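Local coordinates for protein Endonuclease/exonuclease/phosphatase (Beutenbergia cavernae DSM 12333, PDB 4RUW) that belongs to the endonuclease/exonuclease/phosphatase family, pairing a DNase I-like domain with an Ig-like domain, and carries a bound zinc ion, at residues A[121-127]-A[151-157]; A[179-184]-A[196-202]; A[277-283]-A[316-322]; A[363-367]-A[378-382]. All blocks are in the same frame, centred on the assembly; numbering follows the deposited sequence. Where two conformers were deposited one is given.

Contact 1 of 4, residues A[121-127]-A[151-157]; sequences DGYVHTW and VMSRHPF
The imidazole of His125 lies flat over Pro156, whose CA stands 3.5 Å from the ring centroid, 5° off the normal, in a CH-pi contact. Strands 125-127 and 151-153 run antiparallel (176°, axes 4.7 Å apart), the edge strand 125-133 lying beside strand 146-153 in one DNase I-like sheet. His125-Ser153 and Trp127-Val151 are hydrogen-bonded pairs; Thr126-Met152 between them is a non-hydrogen-bonded pair. Ser153 N donates to His125 O (2.8 Å) and Trp127 N to Val151 O (2.9 Å), answered by Val151 N to Trp127 O (3.0 Å); His125 N to Ser153 O is weak (3.3 Å). On the face of His125 and Trp127, His125 (chi1 m) sets CB over the Phe157 ring, 4.0 Å from its centroid. On the other, Thr126 CG2 meets CE of selenomethionine Met152 at 3.7 Å. Ahead of the strand, Gly122 (phi 100°) closes a Schellman motif at the end of helix 110-118, and Tyr123 centres an inverse gamma turn. Arg154 CG sits over the Tyr123 ring, 3.8 Å from its centroid, while Tyr123 OH is hydrogen-bonded to Pro89 O. One water bridges Gly122 O and Arg154 O, both at 2.8 Å. The chemistry thus changes along the contact: backbone hydrogen bonds join the strands, His125 packs from its strand onto Pro156 and Phe157, and CH-pi contact and water join Tyr123 and Gly122 to Arg154.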
# COMPACT_ATOMS: atom_id res chain seq x y z
N ASP A 121 -8.64 19.58 15.39
CA ASP A 121 -7.87 19.63 14.16
C ASP A 121 -8.70 19.19 12.97
O ASP A 121 -8.21 19.13 11.84
CB ASP A 121 -6.64 18.74 14.29
CG ASP A 121 -5.80 19.13 15.48
OD1 ASP A 121 -5.22 20.23 15.42
OD2 ASP A 121 -5.73 18.37 16.47
N GLY A 122 -9.97 18.88 13.22
CA GLY A 122 -10.92 18.58 12.16
C GLY A 122 -11.18 17.10 11.91
O GLY A 122 -12.02 16.77 11.07
N TYR A 123 -10.49 16.22 12.63
CA TYR A 123 -10.66 14.78 12.40
C TYR A 123 -11.85 14.25 13.18
O TYR A 123 -11.71 13.51 14.14
CB TYR A 123 -9.38 14.02 12.75
CG TYR A 123 -8.24 14.44 11.86
CD1 TYR A 123 -8.01 13.83 10.63
CD2 TYR A 123 -7.41 15.50 12.23
CE1 TYR A 123 -6.99 14.25 9.80
CE2 TYR A 123 -6.39 15.93 11.42
CZ TYR A 123 -6.19 15.31 10.20
OH TYR A 123 -5.17 15.75 9.40
N VAL A 124 -13.04 14.64 12.73
CA VAL A 124 -14.27 14.35 13.47
C VAL A 124 -15.06 13.19 12.88
O VAL A 124 -16.14 12.86 13.36
CB VAL A 124 -15.17 15.60 13.57
CG1 VAL A 124 -14.47 16.69 14.37
CG2 VAL A 124 -15.55 16.09 12.18
N HIS A 125 -14.51 12.55 11.84
CA HIS A 125 -15.13 11.38 11.23
C HIS A 125 -14.18 10.21 11.42
O HIS A 125 -13.10 10.19 10.83
CB HIS A 125 -15.41 11.64 9.76
CG HIS A 125 -16.16 12.91 9.52
ND1 HIS A 125 -17.50 13.04 9.82
CD2 HIS A 125 -15.75 14.12 9.06
CE1 HIS A 125 -17.89 14.27 9.54
NE2 HIS A 125 -16.85 14.94 9.07
N THR A 126 -14.57 9.26 12.26
CA THR A 126 -13.70 8.15 12.61
C THR A 126 -14.46 6.84 12.55
O THR A 126 -15.65 6.78 12.88
CB THR A 126 -13.14 8.30 14.03
OG1 THR A 126 -14.21 8.22 14.98
CG2 THR A 126 -12.40 9.62 14.19
N TRP A 127 -13.78 5.78 12.13
CA TRP A 127 -14.37 4.45 12.14
C TRP A 127 -13.36 3.42 12.61
O TRP A 127 -12.22 3.41 12.15
CB TRP A 127 -14.89 4.06 10.75
CG TRP A 127 -15.92 2.99 10.85
CD1 TRP A 127 -15.71 1.66 11.03
CD2 TRP A 127 -17.34 3.18 10.84
NE1 TRP A 127 -16.91 1.00 11.11
CE2 TRP A 127 -17.93 1.91 11.00
CE3 TRP A 127 -18.17 4.30 10.70
CZ2 TRP A 127 -19.31 1.72 11.02
CZ3 TRP A 127 -19.54 4.11 10.73
CH2 TRP A 127 -20.10 2.83 10.89
N VAL A 151 -9.98 4.34 10.38
CA VAL A 151 -9.92 5.44 9.42
C VAL A 151 -10.37 6.70 10.15
O VAL A 151 -11.43 6.71 10.77
CB VAL A 151 -10.82 5.19 8.19
CG1 VAL A 151 -10.86 6.45 7.30
CG2 VAL A 151 -10.32 3.99 7.40
N MSE A 152 -9.55 7.74 10.08
CA MSE A 152 -9.92 9.06 10.58
C MSE A 152 -9.86 10.04 9.42
O MSE A 152 -8.96 9.98 8.59
CB MSE A 152 -9.00 9.55 11.70
CG MSE A 152 -8.91 8.60 12.90
SE MSE A 152 -7.80 9.26 14.37
CE MSE A 152 -8.99 10.66 15.04
N SER A 153 -10.82 10.94 9.37
CA SER A 153 -10.95 11.81 8.22
C SER A 153 -11.45 13.19 8.61
O SER A 153 -12.26 13.34 9.52
CB SER A 153 -11.92 11.15 7.24
OG SER A 153 -12.20 11.98 6.14
N ARG A 154 -10.96 14.21 7.91
CA ARG A 154 -11.48 15.56 8.04
C ARG A 154 -12.76 15.74 7.22
O ARG A 154 -13.43 16.76 7.32
CB ARG A 154 -10.44 16.58 7.57
CG ARG A 154 -9.28 16.78 8.53
CD ARG A 154 -8.35 17.87 8.06
NE ARG A 154 -7.30 18.14 9.03
CZ ARG A 154 -6.75 19.34 9.22
NH1 ARG A 154 -7.16 20.39 8.53
NH2 ARG A 154 -5.79 19.49 10.13
N HIS A 155 -13.09 14.73 6.43
CA HIS A 155 -14.22 14.82 5.50
C HIS A 155 -15.25 13.75 5.82
O HIS A 155 -14.89 12.66 6.25
CB HIS A 155 -13.70 14.69 4.07
CG HIS A 155 -12.54 15.58 3.79
ND1 HIS A 155 -12.64 16.95 3.81
CD2 HIS A 155 -11.24 15.30 3.55
CE1 HIS A 155 -11.46 17.48 3.55
NE2 HIS A 155 -10.59 16.50 3.39
N PRO A 156 -16.53 14.05 5.62
CA PRO A 156 -17.58 13.12 6.05
C PRO A 156 -17.58 11.80 5.29
O PRO A 156 -17.17 11.71 4.14
CB PRO A 156 -18.88 13.90 5.78
CG PRO A 156 -18.52 14.91 4.77
CD PRO A 156 -17.09 15.28 5.03
N PHE A 157 -18.06 10.77 5.98
CA PHE A 157 -18.27 9.47 5.36
C PHE A 157 -19.57 9.48 4.57
O PHE A 157 -20.50 10.22 4.88
CB PHE A 157 -18.35 8.38 6.43
CG PHE A 157 -17.09 8.22 7.24
CD1 PHE A 157 -15.84 8.34 6.66
CD2 PHE A 157 -17.16 7.91 8.59
CE1 PHE A 157 -14.69 8.17 7.41
CE2 PHE A 157 -16.02 7.74 9.35
CZ PHE A 157 -14.78 7.87 8.76
O HOH W 1 -13.30 18.60 9.45
O HOH W 2 -16.41 17.49 8.07

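Contact 2 of 4, residues A[179-184]-A[196-202]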
# COMPACT_ATOMS: atom_id res chain seq x y z
N ARG A 179 -7.31 -10.80 11.57
CA ARG A 179 -7.07 -9.72 10.60
C ARG A 179 -8.38 -9.39 9.90
O ARG A 179 -9.24 -10.28 9.72
CB ARG A 179 -6.05 -10.17 9.55
CG ARG A 179 -4.73 -10.66 10.12
CD ARG A 179 -4.00 -9.61 10.92
NE ARG A 179 -2.78 -10.16 11.49
CZ ARG A 179 -1.87 -9.46 12.15
NH1 ARG A 179 -2.05 -8.16 12.33
NH2 ARG A 179 -0.78 -10.05 12.62
N SER A 180 -8.55 -8.14 9.49
CA SER A 180 -9.73 -7.78 8.71
C SER A 180 -9.46 -6.58 7.82
O SER A 180 -8.44 -5.89 7.97
CB SER A 180 -10.94 -7.51 9.61
OG SER A 180 -10.75 -6.32 10.36
N LEU A 181 -10.39 -6.34 6.90
CA LEU A 181 -10.37 -5.20 6.00
C LEU A 181 -11.50 -4.26 6.39
O LEU A 181 -12.63 -4.72 6.60
CB LEU A 181 -10.58 -5.68 4.57
CG LEU A 181 -10.93 -4.63 3.53
CD1 LEU A 181 -9.75 -3.73 3.25
CD2 LEU A 181 -11.42 -5.29 2.25
N LEU A 182 -11.20 -2.97 6.51
CA LEU A 182 -12.20 -1.94 6.77
C LEU A 182 -12.34 -1.08 5.52
O LEU A 182 -11.36 -0.57 5.00
CB LEU A 182 -11.78 -1.07 7.95
CG LEU A 182 -12.59 0.21 8.17
CD1 LEU A 182 -14.06 -0.13 8.43
CD2 LEU A 182 -12.00 1.03 9.31
N THR A 183 -13.57 -0.92 5.04
CA THR A 183 -13.82 -0.08 3.88
C THR A 183 -14.84 1.00 4.22
O THR A 183 -15.89 0.71 4.79
CB THR A 183 -14.35 -0.92 2.69
OG1 THR A 183 -13.36 -1.90 2.34
CG2 THR A 183 -14.65 -0.04 1.48
N VAL A 184 -14.52 2.24 3.88
CA VAL A 184 -15.44 3.34 4.07
C VAL A 184 -15.24 4.37 2.97
O VAL A 184 -14.14 4.55 2.48
CB VAL A 184 -15.28 3.97 5.47
CG1 VAL A 184 -13.93 4.67 5.62
CG2 VAL A 184 -16.45 4.90 5.79
N VAL A 196 -11.96 4.28 0.72
CA VAL A 196 -10.77 4.00 1.50
C VAL A 196 -10.82 2.59 2.05
O VAL A 196 -11.75 2.24 2.79
CB VAL A 196 -10.64 5.02 2.65
CG1 VAL A 196 -9.41 4.72 3.51
CG2 VAL A 196 -10.60 6.44 2.12
N HIS A 197 -9.84 1.78 1.66
CA HIS A 197 -9.69 0.42 2.17
C HIS A 197 -8.49 0.39 3.10
O HIS A 197 -7.37 0.74 2.70
CB HIS A 197 -9.45 -0.55 1.02
CG HIS A 197 -10.52 -0.56 -0.02
ND1 HIS A 197 -11.73 -1.22 0.15
CD2 HIS A 197 -10.57 -0.01 -1.26
CE1 HIS A 197 -12.46 -1.07 -0.94
NE2 HIS A 197 -11.78 -0.35 -1.81
N ALA A 198 -8.72 -0.03 4.34
CA ALA A 198 -7.70 -0.05 5.40
C ALA A 198 -7.50 -1.48 5.87
O ALA A 198 -8.47 -2.15 6.24
CB ALA A 198 -8.18 0.80 6.57
N THR A 199 -6.26 -1.96 5.89
CA THR A 199 -6.05 -3.30 6.39
C THR A 199 -4.65 -3.48 6.98
O THR A 199 -3.84 -2.54 7.02
CB THR A 199 -6.37 -4.37 5.31
OG1 THR A 199 -6.51 -5.66 5.92
CG2 THR A 199 -5.28 -4.43 4.26
N HIS A 200 -4.40 -4.71 7.43
CA HIS A 200 -3.17 -5.10 8.11
C HIS A 200 -3.16 -6.63 7.96
O HIS A 200 -4.08 -7.31 8.43
CB HIS A 200 -3.25 -4.65 9.58
CG HIS A 200 -2.03 -4.95 10.40
ND1 HIS A 200 -1.95 -4.57 11.72
CD2 HIS A 200 -0.87 -5.58 10.10
CE1 HIS A 200 -0.78 -4.96 12.21
NE2 HIS A 200 -0.12 -5.58 11.26
N LEU A 201 -2.18 -7.16 7.25
CA LEU A 201 -2.14 -8.60 6.98
C LEU A 201 -1.26 -9.34 7.99
O LEU A 201 -0.51 -8.71 8.74
CB LEU A 201 -1.62 -8.87 5.56
CG LEU A 201 -2.36 -8.15 4.43
CD1 LEU A 201 -1.80 -8.60 3.11
CD2 LEU A 201 -3.87 -8.35 4.50
N SER A 202 -1.33 -10.67 7.99
CA SER A 202 -0.46 -11.45 8.85
C SER A 202 1.01 -11.18 8.57
O SER A 202 1.38 -10.77 7.47
CB SER A 202 -0.70 -12.94 8.65
OG SER A 202 -1.98 -13.34 9.10
O HOH W 3 -2.60 -13.06 11.65
O HOH W 4 -6.14 -6.51 10.09
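This is the antiparallel hairpin of strands 179-188 and 192-200, inside one of the two sheets of the DNase I-like domain, and its largest buried areas belong to Arg179, Val196 and His197. Val196 pairs with Val184 through two backbone bonds, Val184 N to Val196 O (3.0 Å) and Val196 N to Val184 O (2.8 Å); its side chain shares a face with Leu182, Val184 and Ala198, all four packing on Val151 of the other sheet. His197 points to the other face, beside its non-hydrogen-bonded partner Thr183, its ND1 hydrogen-bonded to Thr183 OG1 at 2.8 Å; Leu181 CD1 approaches His197 CB at 3.9 Å. Beyond the regular ladder, Thr199 OG1 donates to Ser180 O (2.8 Å), a side chain in place of a backbone donor. Arg179 reaches along the partner strand with NH1 over one face of the His200 ring and Leu201 O over the guanidinium. Ser202 OG, hydrogen-bonded to Gln216, lies 2.6 Å from a water that accepts from Arg179 NE at 2.9 Å.

Contact 3 of 4, residues A[277-283]-A[316-322]; sequences PTMTASY and RFASDHL
Two loops of the DNase I-like domain meet here, at the end of the sheets where the connecting loops gather, with the Asp320 side chain about 14 Å from the bound zinc. A single backbone bridge pairs Met279 with His321 (CA-CA 4.5 Å): Leu322 N donates to Thr278 O at 2.8 Å and Thr280 N to Asp320 O at 2.9 Å. Thr280 opens the 3-10 segment 280-282, and with chi1 m its OG1 donates to Ser319 O (2.8 Å). Selenomethionine Met279, m at all three chi angles, folds back to set SE over the His321 ring, 3.6 Å from its centroid. Ser319 OG accepts from His321 N (3.2 Å), an ST turn, and is hydrogen-bonded to Asn62 O. Leu322 CD1 packs on Tyr283 CD1 at 3.7 Å. Both Thr278 OG1 and His321 ND1 are hydrogen-bonded to Asp296 at the start of strand 296-300; Leu322 and Tyr283 rest against strand 304-311, Ser319 and His321 against strand 55-62, and Phe317 against helix 77-87.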
# COMPACT_ATOMS: atom_id res chain seq x y z
N PRO A 277 12.00 2.70 3.91
CA PRO A 277 11.59 1.58 4.75
C PRO A 277 10.66 2.12 5.84
O PRO A 277 10.74 3.29 6.19
CB PRO A 277 12.91 1.09 5.35
CG PRO A 277 13.77 2.32 5.39
CD PRO A 277 13.40 3.10 4.16
N THR A 278 9.77 1.27 6.33
CA THR A 278 8.71 1.74 7.22
C THR A 278 8.82 1.13 8.61
O THR A 278 7.99 1.40 9.47
CB THR A 278 7.32 1.54 6.60
OG1 THR A 278 7.10 0.15 6.35
CG2 THR A 278 7.21 2.33 5.30
N MSE A 279 9.83 0.30 8.82
CA MSE A 279 10.21 -0.11 10.16
C MSE A 279 11.14 0.97 10.69
O MSE A 279 12.18 1.24 10.10
CB MSE A 279 10.94 -1.44 10.14
CG MSE A 279 10.11 -2.60 9.63
SE MSE A 279 8.45 -2.79 10.63
CE MSE A 279 9.19 -2.98 12.43
N THR A 280 10.76 1.60 11.80
CA THR A 280 11.52 2.71 12.36
C THR A 280 13.00 2.38 12.52
O THR A 280 13.87 3.16 12.14
CB THR A 280 10.93 3.13 13.70
OG1 THR A 280 9.56 3.48 13.49
CG2 THR A 280 11.68 4.31 14.30
N ALA A 281 13.27 1.19 13.04
CA ALA A 281 14.64 0.77 13.30
C ALA A 281 15.47 0.58 12.03
O ALA A 281 16.70 0.58 12.09
CB ALA A 281 14.65 -0.50 14.13
N SER A 282 14.81 0.44 10.88
CA SER A 282 15.53 0.27 9.62
C SER A 282 15.89 1.59 8.95
O SER A 282 16.75 1.63 8.06
CB SER A 282 14.72 -0.59 8.65
OG SER A 282 14.69 -1.94 9.07
N TYR A 283 15.23 2.67 9.34
CA TYR A 283 15.44 3.94 8.67
C TYR A 283 16.86 4.43 8.88
O TYR A 283 17.36 4.43 10.00
CB TYR A 283 14.43 4.99 9.14
CG TYR A 283 14.45 6.20 8.23
CD1 TYR A 283 13.77 6.18 7.01
CD2 TYR A 283 15.18 7.33 8.55
CE1 TYR A 283 13.80 7.26 6.16
CE2 TYR A 283 15.21 8.42 7.70
CZ TYR A 283 14.51 8.38 6.51
OH TYR A 283 14.55 9.45 5.65
N ARG A 316 9.99 10.33 14.97
CA ARG A 316 10.15 9.00 14.39
C ARG A 316 10.05 7.87 15.42
O ARG A 316 9.63 6.76 15.08
CB ARG A 316 11.45 8.90 13.59
CG ARG A 316 12.70 8.79 14.44
CD ARG A 316 13.96 8.98 13.59
NE ARG A 316 14.04 10.35 13.09
CZ ARG A 316 14.89 10.77 12.16
NH1 ARG A 316 15.73 9.91 11.61
NH2 ARG A 316 14.89 12.03 11.78
N PHE A 317 10.41 8.14 16.67
CA PHE A 317 10.39 7.09 17.69
C PHE A 317 9.06 6.95 18.41
O PHE A 317 8.97 6.23 19.40
CB PHE A 317 11.57 7.24 18.66
CG PHE A 317 12.90 7.10 17.98
CD1 PHE A 317 13.24 5.90 17.36
CD2 PHE A 317 13.80 8.15 17.93
CE1 PHE A 317 14.45 5.76 16.72
CE2 PHE A 317 15.02 8.00 17.29
CZ PHE A 317 15.33 6.81 16.68
N ALA A 318 8.02 7.60 17.89
CA ALA A 318 6.69 7.49 18.48
C ALA A 318 6.07 6.10 18.28
O ALA A 318 5.18 5.70 19.04
CB ALA A 318 5.77 8.55 17.91
N SER A 319 6.53 5.38 17.26
CA SER A 319 6.06 4.02 16.98
C SER A 319 7.21 3.21 16.40
O SER A 319 8.22 3.77 15.97
CB SER A 319 4.90 4.04 15.98
OG SER A 319 4.57 2.72 15.58
N ASP A 320 7.07 1.88 16.39
CA ASP A 320 8.08 1.05 15.74
C ASP A 320 7.92 0.97 14.22
O ASP A 320 8.74 0.36 13.54
CB ASP A 320 8.20 -0.33 16.40
CG ASP A 320 6.96 -1.19 16.24
OD1 ASP A 320 5.91 -0.69 15.78
OD2 ASP A 320 7.04 -2.37 16.61
N HIS A 321 6.86 1.59 13.68
CA HIS A 321 6.74 1.83 12.24
C HIS A 321 6.76 3.33 12.01
O HIS A 321 6.35 4.10 12.88
CB HIS A 321 5.43 1.30 11.67
CG HIS A 321 5.34 -0.19 11.59
ND1 HIS A 321 5.18 -0.86 10.39
CD2 HIS A 321 5.38 -1.15 12.55
CE1 HIS A 321 5.13 -2.17 10.62
NE2 HIS A 321 5.25 -2.36 11.92
N LEU A 322 7.17 3.72 10.81
CA LEU A 322 7.05 5.10 10.36
C LEU A 322 5.74 5.30 9.62
O LEU A 322 5.29 4.43 8.87
CB LEU A 322 8.20 5.46 9.41
CG LEU A 322 9.61 5.36 9.97
CD1 LEU A 322 10.62 5.69 8.88
CD2 LEU A 322 9.81 6.26 11.19
O HOH W 5 11.28 -0.55 14.22

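Contact 4 of 4, residues A[363-367]-A[378-382]; sequences LSVCK and AVRAV
Strands 363-367 and 378-382 face each other across a hydrophobic interior, their chains antiparallel at 158° and their axes 6.3 Å apart at closest approach. Both are extended, and their contact is made by side chains, with no backbone pairing between them. Alternate residues point inward: Leu363 and Val365 from one strand, Val379 and Ala381 from the other. The nearest CA atoms are Lys367-Val379 at 5.2 Å and Val365-Ala381 at 6.7 Å, so the layers draw together toward Lys367. Val365 (chi1 t) is the central bump, dropping between Val379 and Ala381: its CG1 lies 3.8 Å from Val379 CG1 and 3.5 Å from Val379 O, while its CG2 lies 3.6 Å from Ala381 CB. The small methyl of Ala381 makes the hollow, which Leu363 also borders, its CD2 4.0 Å from Ala381 CB. From the other strand, Val379 (chi1 t) pushes CG2 against the backbone of the first, 3.7 Å from Lys367 CA and 3.9 Å from Cys366 O. Lys367 runs out fully extended, all four chi angles t, and its NZ is hydrogen-bonded to Gly398 O and forms salt bridges with Asp374 and Asp375. Cys366 points away from strand 378-382 and forms a disulfide with Cys404. Two antiparallel sheets packed face to face through alternating aliphatic side chains, here 360-367 in one and 378-384 in the other, are typical of the Ig-like beta sandwich.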
# COMPACT_ATOMS: atom_id res chain seq x y z
N LEU A 363 2.29 5.85 -18.76
CA LEU A 363 2.86 4.52 -18.68
C LEU A 363 3.78 4.46 -17.47
O LEU A 363 4.74 5.24 -17.37
CB LEU A 363 3.65 4.24 -19.96
CG LEU A 363 4.05 2.83 -20.39
CD1 LEU A 363 2.92 1.86 -20.17
CD2 LEU A 363 4.47 2.84 -21.85
N SER A 364 3.46 3.57 -16.54
CA SER A 364 4.29 3.32 -15.36
C SER A 364 4.93 1.94 -15.51
O SER A 364 4.22 0.94 -15.65
CB SER A 364 3.44 3.37 -14.09
OG SER A 364 4.20 2.97 -12.96
N VAL A 365 6.25 1.90 -15.51
CA VAL A 365 6.98 0.67 -15.79
C VAL A 365 7.86 0.36 -14.60
O VAL A 365 8.63 1.21 -14.13
CB VAL A 365 7.82 0.80 -17.07
CG1 VAL A 365 8.53 -0.51 -17.38
CG2 VAL A 365 6.94 1.20 -18.22
N CYS A 366 7.78 -0.88 -14.15
CA CYS A 366 8.45 -1.28 -12.93
C CYS A 366 9.21 -2.58 -13.09
O CYS A 366 8.63 -3.60 -13.46
CB CYS A 366 7.42 -1.42 -11.82
SG CYS A 366 8.07 -2.21 -10.37
N LYS A 367 10.51 -2.53 -12.83
CA LYS A 367 11.32 -3.73 -12.70
C LYS A 367 11.24 -4.17 -11.24
O LYS A 367 11.73 -3.47 -10.35
CB LYS A 367 12.78 -3.47 -13.09
CG LYS A 367 13.69 -4.66 -12.81
CD LYS A 367 15.14 -4.37 -13.14
CE LYS A 367 16.04 -5.50 -12.68
NZ LYS A 367 17.48 -5.22 -12.94
N ALA A 378 16.36 -5.29 -17.54
CA ALA A 378 15.45 -4.16 -17.52
C ALA A 378 14.06 -4.63 -17.90
O ALA A 378 13.91 -5.63 -18.61
CB ALA A 378 15.92 -3.08 -18.48
N VAL A 379 13.04 -3.92 -17.42
CA VAL A 379 11.68 -4.14 -17.91
C VAL A 379 11.35 -3.03 -18.89
O VAL A 379 11.51 -1.84 -18.59
CB VAL A 379 10.65 -4.24 -16.76
CG1 VAL A 379 9.23 -4.23 -17.31
CG2 VAL A 379 10.91 -5.50 -15.94
N ARG A 380 10.92 -3.42 -20.09
CA ARG A 380 10.65 -2.46 -21.14
C ARG A 380 9.21 -2.58 -21.59
O ARG A 380 8.71 -3.69 -21.81
CB ARG A 380 11.60 -2.67 -22.31
CG ARG A 380 11.34 -1.79 -23.51
CD ARG A 380 12.52 -1.86 -24.47
NE ARG A 380 13.73 -1.40 -23.81
CZ ARG A 380 14.96 -1.84 -24.09
NH1 ARG A 380 15.14 -2.76 -25.03
NH2 ARG A 380 16.00 -1.35 -23.42
N ALA A 381 8.53 -1.44 -21.69
CA ALA A 381 7.17 -1.39 -22.20
C ALA A 381 7.16 -0.68 -23.53
O ALA A 381 7.80 0.37 -23.69
CB ALA A 381 6.27 -0.67 -21.22
N VAL A 382 6.45 -1.25 -24.49
CA VAL A 382 6.30 -0.62 -25.79
C VAL A 382 4.83 -0.54 -26.16
O VAL A 382 4.12 -1.56 -26.18
CB VAL A 382 7.07 -1.39 -26.89
CG1 VAL A 382 7.03 -0.63 -28.21
CG2 VAL A 382 8.52 -1.64 -26.47

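Contacts 1, 2 and 3 follow one another along the DNase I-like domain, and contact 4 comes last, in the Ig-like domain. The paired strands of contact 1 (125-133 and 146-153) lie in the sheet opposite that of contact 2, centres about 17 Å apart, and meet it through Trp127 CD1 on Leu182 CD1 (3.6 Å) and Val151 CG2 on Leu182 CD2 (3.9 Å); Phe157 CD1 meets Val184 CG2 at 3.6 Å where the chain passes into contact 2's sheet. Contact 3 ties loops beyond the strand ends, its nearest atoms about 6 Å from contact 2 and 14 Å from contact 1. Contact 4 stands apart, centred 30 to 38 Å from the others. The protein therefore combines two beta sandwiches in series.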